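Local coordinates for protein acid phosphatase (Mycobacterium tuberculosis, PDB 2A6P) that removes phosphate from a broad range of phosphate monoesters, including sugar phosphates, and can act as a fructose-1,6-bisphosphatase in gluconeogenesis, at residues A89-G94 with A125-R130; I63-R68 with V150-F155. All coordinates share one frame; numbering follows the deposited sequence.

Contact 1 of 2, residues A89-G94 with A125-R130; sequences AEWDYG and AQVNDR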
loop_
_atom_site.group_PDB
_atom_site.type_symbol
_atom_site.label_atom_id
_atom_site.label_comp_id
_atom_site.label_asym_id
_atom_site.label_seq_id
_atom_site.Cartn_x
_atom_site.Cartn_y
_atom_site.Cartn_z
ATOM N N ALA A 89 -13.107 8.714 14.370
ATOM C CA ALA A 89 -13.313 7.639 15.336
ATOM C C ALA A 89 -13.353 6.272 14.654
ATOM O O ALA A 89 -13.677 6.165 13.470
ATOM C CB ALA A 89 -14.606 7.881 16.119
ATOM N N GLU A 90 -13.008 5.219 15.390
ATOM C CA GLU A 90 -13.035 3.890 14.792
ATOM C C GLU A 90 -14.462 3.497 14.453
ATOM O O GLU A 90 -15.414 4.140 14.889
ATOM C CB GLU A 90 -12.437 2.849 15.747
ATOM C CG GLU A 90 -12.433 1.420 15.198
ATOM C CD GLU A 90 -11.746 1.307 13.842
ATOM O OE1 GLU A 90 -12.263 1.850 12.837
ATOM O OE2 GLU A 90 -10.674 0.672 13.787
ATOM N N TRP A 91 -14.595 2.444 13.657
ATOM C CA TRP A 91 -15.894 1.917 13.268
ATOM C C TRP A 91 -16.633 1.585 14.564
ATOM O O TRP A 91 -16.065 0.945 15.436
ATOM C CB TRP A 91 -15.692 0.626 12.459
ATOM C CG TRP A 91 -16.863 0.183 11.637
ATOM C CD1 TRP A 91 -18.152 0.017 12.059
ATOM C CD2 TRP A 91 -16.846 -0.175 10.243
ATOM N NE1 TRP A 91 -18.936 -0.418 11.017
ATOM C CE2 TRP A 91 -18.163 -0.545 9.891
ATOM C CE3 TRP A 91 -15.843 -0.217 9.258
ATOM C CZ2 TRP A 91 -18.510 -0.954 8.590
ATOM C CZ3 TRP A 91 -16.188 -0.626 7.958
ATOM C CH2 TRP A 91 -17.511 -0.987 7.642
ATOM N N ASP A 92 -17.877 2.036 14.704
ATOM C CA ASP A 92 -18.675 1.726 15.899
ATOM C C ASP A 92 -19.070 0.257 15.808
ATOM O O ASP A 92 -19.893 -0.110 14.972
ATOM C CB ASP A 92 -19.934 2.583 15.940
ATOM C CG ASP A 92 -20.828 2.249 17.123
ATOM O OD1 ASP A 92 -20.482 1.335 17.907
ATOM O OD2 ASP A 92 -21.881 2.902 17.262
ATOM N N TYR A 93 -18.496 -0.584 16.664
ATOM C CA TYR A 93 -18.775 -2.018 16.616
ATOM C C TYR A 93 -20.049 -2.502 17.284
ATOM O O TYR A 93 -20.356 -3.689 17.230
ATOM C CB TYR A 93 -17.582 -2.797 17.173
ATOM C CG TYR A 93 -16.308 -2.568 16.381
ATOM C CD1 TYR A 93 -15.241 -1.851 16.926
ATOM C CD2 TYR A 93 -16.175 -3.067 15.079
ATOM C CE1 TYR A 93 -14.066 -1.633 16.200
ATOM C CE2 TYR A 93 -15.010 -2.855 14.338
ATOM C CZ TYR A 93 -13.959 -2.137 14.904
ATOM O OH TYR A 93 -12.816 -1.928 14.167
ATOM N N GLY A 94 -20.795 -1.596 17.900
ATOM C CA GLY A 94 -22.031 -1.998 18.551
ATOM C C GLY A 94 -21.943 -3.292 19.349
ATOM O O GLY A 94 -21.115 -3.426 20.244
ATOM N N ALA A 125 -22.731 1.644 4.957
ATOM C CA ALA A 125 -23.194 2.904 4.387
ATOM C C ALA A 125 -22.759 4.096 5.239
ATOM O O ALA A 125 -22.265 5.106 4.725
ATOM C CB ALA A 125 -24.716 2.880 4.257
ATOM N N GLN A 126 -22.937 3.975 6.547
ATOM C CA GLN A 126 -22.571 5.056 7.450
ATOM C C GLN A 126 -21.074 5.337 7.471
ATOM O O GLN A 126 -20.655 6.494 7.504
ATOM C CB GLN A 126 -23.077 4.748 8.866
ATOM C CG GLN A 126 -24.596 4.881 9.011
ATOM C CD GLN A 126 -25.081 4.582 10.413
ATOM O OE1 GLN A 126 -25.016 3.448 10.876
ATOM N NE2 GLN A 126 -25.566 5.607 11.100
ATOM N N VAL A 127 -20.262 4.289 7.437
ATOM C CA VAL A 127 -18.826 4.512 7.461
ATOM C C VAL A 127 -18.366 4.998 6.098
ATOM O O VAL A 127 -17.421 5.780 6.006
ATOM C CB VAL A 127 -18.064 3.248 7.873
ATOM C CG1 VAL A 127 -16.560 3.532 7.885
ATOM C CG2 VAL A 127 -18.515 2.811 9.265
ATOM N N ASN A 128 -19.046 4.552 5.046
ATOM C CA ASN A 128 -18.728 4.978 3.682
ATOM C C ASN A 128 -18.846 6.499 3.595
ATOM O O ASN A 128 -17.978 7.171 3.040
ATOM C CB ASN A 128 -19.710 4.340 2.694
ATOM C CG ASN A 128 -19.492 4.803 1.264
ATOM O OD1 ASN A 128 -19.729 5.962 0.927
ATOM N ND2 ASN A 128 -19.035 3.895 0.417
ATOM N N ASP A 129 -19.932 7.027 4.160
ATOM C CA ASP A 129 -20.190 8.466 4.167
ATOM C C ASP A 129 -19.240 9.208 5.088
ATOM O O ASP A 129 -18.796 10.306 4.767
ATOM C CB ASP A 129 -21.619 8.761 4.610
ATOM C CG ASP A 129 -22.631 7.976 3.834
ATOM O OD1 ASP A 129 -22.475 7.863 2.600
ATOM O OD2 ASP A 129 -23.587 7.473 4.461
ATOM N N ARG A 130 -18.935 8.619 6.241
ATOM C CA ARG A 130 -18.012 9.264 7.167
ATOM C C ARG A 130 -16.626 9.342 6.514
ATOM O O ARG A 130 -15.917 10.362 6.618
ATOM C CB ARG A 130 -17.942 8.491 8.488
ATOM C CG ARG A 130 -17.407 9.338 9.612
ATOM C CD ARG A 130 -17.982 8.958 10.971
ATOM N NE ARG A 130 -17.096 8.071 11.717
ATOM C CZ ARG A 130 -16.992 6.771 11.493
ATOM N NH1 ARG A 130 -17.733 6.217 10.547
ATOM N NH2 ARG A 130 -16.136 6.038 12.187
#
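Val127 of helix 124-141 sets its CG2 methyl over one face of the Trp91 indole, joining the loop that follows strand 83-84 to a helix of the histidine phosphatase fold. The methyl carbon lies 3.5 Å from the centroid of the five-membered ring, over the face, which defines a CH-pi contact; the closest single pair is Val127 CG2 with Trp91 CE2, at 3.4 Å. Val127 CG1 meets the six-membered ring farther out, 4.1 Å from Trp91 CE3. Chi1 of -162° puts Trp91 CG anti to the backbone N and chi2 of -52° turns the ring plane; Trp91 and Val127 cross at about a right angle. Trp91 NE1 is hydrogen-bonded to Glu122 O, a second hold on the ring.

Three residues on, Arg130 approaches the same loop through its guanidinium. Arg130 NH1 forms a salt bridge with Glu122, whose OE2 also accepts from Asp92 N, so one glutamate ties Arg130 to the loop. Glu90, the probable proton donor/acceptor, lies between Ala89 and Trp91; its OE1 accepts from Trp91 N through the anti lone pair, though the modelled 2.5 Å between Glu90 OE1 and Trp91 N is doubtfully short. Arg130 NH2 donates to Ala89 O over 2.8 Å, a bent bond (133° at the hydrogen) with the donor above the carbonyl plane.

Contact 2 of 2, residues I63-R68 with V150-F155; sequences ICSPRR and VSHGHF
Cys64 rests its SG against the side of Val150, 3.9 Å from Val150 CB and 4.0 Å from Val150 CG1, where both side chains project from the same face of the central sheet. The two residues form a parallel beta bridge between the C-terminal ends of strands 61-64 and 147-151. Flanking Cys64, Val150 N donates to Ile63 O at 2.9 Å and Ser65 N to Val150 O at 3.0 Å; the respective angles at hydrogen, 165° and 149°, show the first bond to be the straighter. The Cys64 CA adds a CA-H...O contact to Val150 O at 3.5 Å, so that carbonyl is approached by two successive residues of the neighbouring strand.

Beyond the bridge both chains leave the sheet, as expected at the C-terminal edge of parallel strands, where this family builds its active site. His152 stands at the N-cap position of helix 153-163. Its chi1 of -55° puts CG beside the backbone N and anti to the carbonyl carbon. The imidazole meets the loop after strand 61-64, where Ser65 CB is 3.4 Å from His152 CE1. The aliphatic part of Arg67 supplies another neighbour within the two segments: its CG is 3.6 Å from His152 NE2, and the two side chains cross at about a right angle.

His152, by similarity the transition-state stabiliser, also meets the ring of His18, the inferred phosphohistidine residue. Its NE2 is buried with no hydrogen-bond partner in this model. Arg67 therefore gives the imidazole an aliphatic contact, while its guanidinium is engaged elsewhere, NE forming a salt bridge with Glu34.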
loop_
_atom_site.group_PDB
_atom_site.type_symbol
_atom_site.label_atom_id
_atom_site.label_comp_id
_atom_site.label_asym_id
_atom_site.label_seq_id
_atom_site.Cartn_x
_atom_site.Cartn_y
_atom_site.Cartn_z
ATOM N N ILE A 63 -5.265 16.216 12.365
ATOM C CA ILE A 63 -6.615 15.925 12.827
ATOM C C ILE A 63 -6.523 14.595 13.573
ATOM O O ILE A 63 -5.946 13.630 13.056
ATOM C CB ILE A 63 -7.596 15.807 11.636
ATOM C CG1 ILE A 63 -7.674 17.138 10.878
ATOM C CG2 ILE A 63 -8.997 15.487 12.143
ATOM C CD1 ILE A 63 -6.416 17.519 10.150
ATOM N N CYS A 64 -7.100 14.534 14.769
ATOM C CA CYS A 64 -7.000 13.333 15.601
ATOM C C CYS A 64 -8.327 12.777 16.128
ATOM O O CYS A 64 -9.261 13.526 16.384
ATOM C CB CYS A 64 -6.068 13.643 16.793
ATOM S SG CYS A 64 -5.557 12.250 17.858
ATOM N N SER A 65 -8.394 11.457 16.289
ATOM C CA SER A 65 -9.587 10.806 16.823
ATOM C C SER A 65 -9.666 11.136 18.329
ATOM O O SER A 65 -8.634 11.254 19.016
ATOM C CB SER A 65 -9.500 9.297 16.626
ATOM O OG SER A 65 -10.473 8.641 17.420
ATOM N N PRO A 66 -10.885 11.270 18.863
ATOM C CA PRO A 66 -11.101 11.597 20.281
ATOM C C PRO A 66 -10.644 10.579 21.322
ATOM O O PRO A 66 -10.484 10.927 22.487
ATOM C CB PRO A 66 -12.614 11.829 20.351
ATOM C CG PRO A 66 -12.973 12.238 18.943
ATOM C CD PRO A 66 -12.157 11.277 18.129
ATOM N N ARG A 67 -10.465 9.325 20.920
ATOM C CA ARG A 67 -10.050 8.281 21.857
ATOM C C ARG A 67 -8.732 8.665 22.502
ATOM O O ARG A 67 -7.909 9.346 21.888
ATOM C CB ARG A 67 -9.904 6.934 21.141
ATOM C CG ARG A 67 -11.191 6.403 20.493
ATOM C CD ARG A 67 -12.270 6.059 21.528
ATOM N NE ARG A 67 -12.971 7.238 22.021
ATOM C CZ ARG A 67 -13.820 7.968 21.298
ATOM N NH1 ARG A 67 -14.092 7.646 20.036
ATOM N NH2 ARG A 67 -14.394 9.037 21.836
ATOM N N ARG A 68 -8.534 8.227 23.740
ATOM C CA ARG A 68 -7.308 8.545 24.448
ATOM C C ARG A 68 -6.084 7.862 23.824
ATOM O O ARG A 68 -4.992 8.438 23.799
ATOM C CB ARG A 68 -7.416 8.150 25.922
ATOM C CG ARG A 68 -6.253 8.700 26.753
ATOM C CD ARG A 68 -6.196 10.237 26.649
ATOM N NE ARG A 68 -4.833 10.748 26.499
ATOM C CZ ARG A 68 -4.524 12.036 26.359
ATOM N NH1 ARG A 68 -5.482 12.958 26.351
ATOM N NH2 ARG A 68 -3.253 12.403 26.220
ATOM N N VAL A 150 -4.682 11.057 12.562
ATOM C CA VAL A 150 -4.224 10.093 13.568
ATOM C C VAL A 150 -5.545 9.401 13.904
ATOM O O VAL A 150 -6.418 9.996 14.539
ATOM C CB VAL A 150 -3.651 10.786 14.795
ATOM C CG1 VAL A 150 -3.219 9.735 15.843
ATOM C CG2 VAL A 150 -2.483 11.672 14.368
ATOM N N SER A 151 -5.691 8.153 13.461
ATOM C CA SER A 151 -6.953 7.439 13.621
ATOM C C SER A 151 -6.830 5.946 13.965
ATOM O O SER A 151 -5.902 5.544 14.672
ATOM C CB SER A 151 -7.768 7.661 12.326
ATOM O OG SER A 151 -9.032 7.023 12.323
ATOM N N HIS A 152 -7.770 5.135 13.471
ATOM C CA HIS A 152 -7.781 3.699 13.747
ATOM C C HIS A 152 -7.636 2.780 12.525
ATOM O O HIS A 152 -7.687 3.231 11.381
ATOM C CB HIS A 152 -9.053 3.337 14.520
ATOM C CG HIS A 152 -9.237 4.132 15.774
ATOM N ND1 HIS A 152 -9.687 5.436 15.767
ATOM C CD2 HIS A 152 -9.003 3.822 17.071
ATOM C CE1 HIS A 152 -9.726 5.894 17.006
ATOM N NE2 HIS A 152 -9.315 4.936 17.816
ATOM N N GLY A 153 -7.470 1.484 12.794
ATOM C CA GLY A 153 -7.268 0.499 11.743
ATOM C C GLY A 153 -8.286 0.474 10.629
ATOM O O GLY A 153 -7.962 0.771 9.465
ATOM N N HIS A 154 -9.522 0.122 10.973
ATOM C CA HIS A 154 -10.570 0.047 9.969
ATOM C C HIS A 154 -10.923 1.393 9.358
ATOM O O HIS A 154 -11.012 1.498 8.133
ATOM C CB HIS A 154 -11.804 -0.656 10.549
ATOM C CG HIS A 154 -11.590 -2.120 10.805
ATOM N ND1 HIS A 154 -12.354 -2.846 11.695
ATOM C CD2 HIS A 154 -10.695 -2.992 10.283
ATOM C CE1 HIS A 154 -11.935 -4.099 11.711
ATOM N NE2 HIS A 154 -10.930 -4.213 10.863
ATOM N N PHE A 155 -11.092 2.431 10.174
ATOM C CA PHE A 155 -11.433 3.726 9.594
ATOM C C PHE A 155 -10.338 4.267 8.670
ATOM O O PHE A 155 -10.636 4.796 7.609
ATOM C CB PHE A 155 -11.761 4.776 10.659
ATOM C CG PHE A 155 -12.332 6.048 10.070
ATOM C CD1 PHE A 155 -13.577 6.038 9.444
ATOM C CD2 PHE A 155 -11.585 7.232 10.051
ATOM C CE1 PHE A 155 -14.069 7.192 8.798
ATOM C CE2 PHE A 155 -12.073 8.389 9.406
ATOM C CZ PHE A 155 -13.310 8.366 8.782
#

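In the fold
Contacts 1 and 2 lie with their centres 12 Å apart, and contact 1 is nested inside the loop closed by contact 2. Glu90 joins them: its OE1 is 3.0 Å from Phe155 N and its OE2 3.1 Å from His154 N, probable hydrogen bonds that set the carboxylate at the first turn of helix 153-163. Both contacts border the active site, where the side chain of His18, the inferred phosphohistidine, is about 3 Å from that of His152 and about 6 Å from that of Glu90. A bound glycerol about 3 Å from both the Glu90 and His152 side chains, and a sulfate about 5 Å and 4 Å from them respectively, are consistent with a substrate pocket.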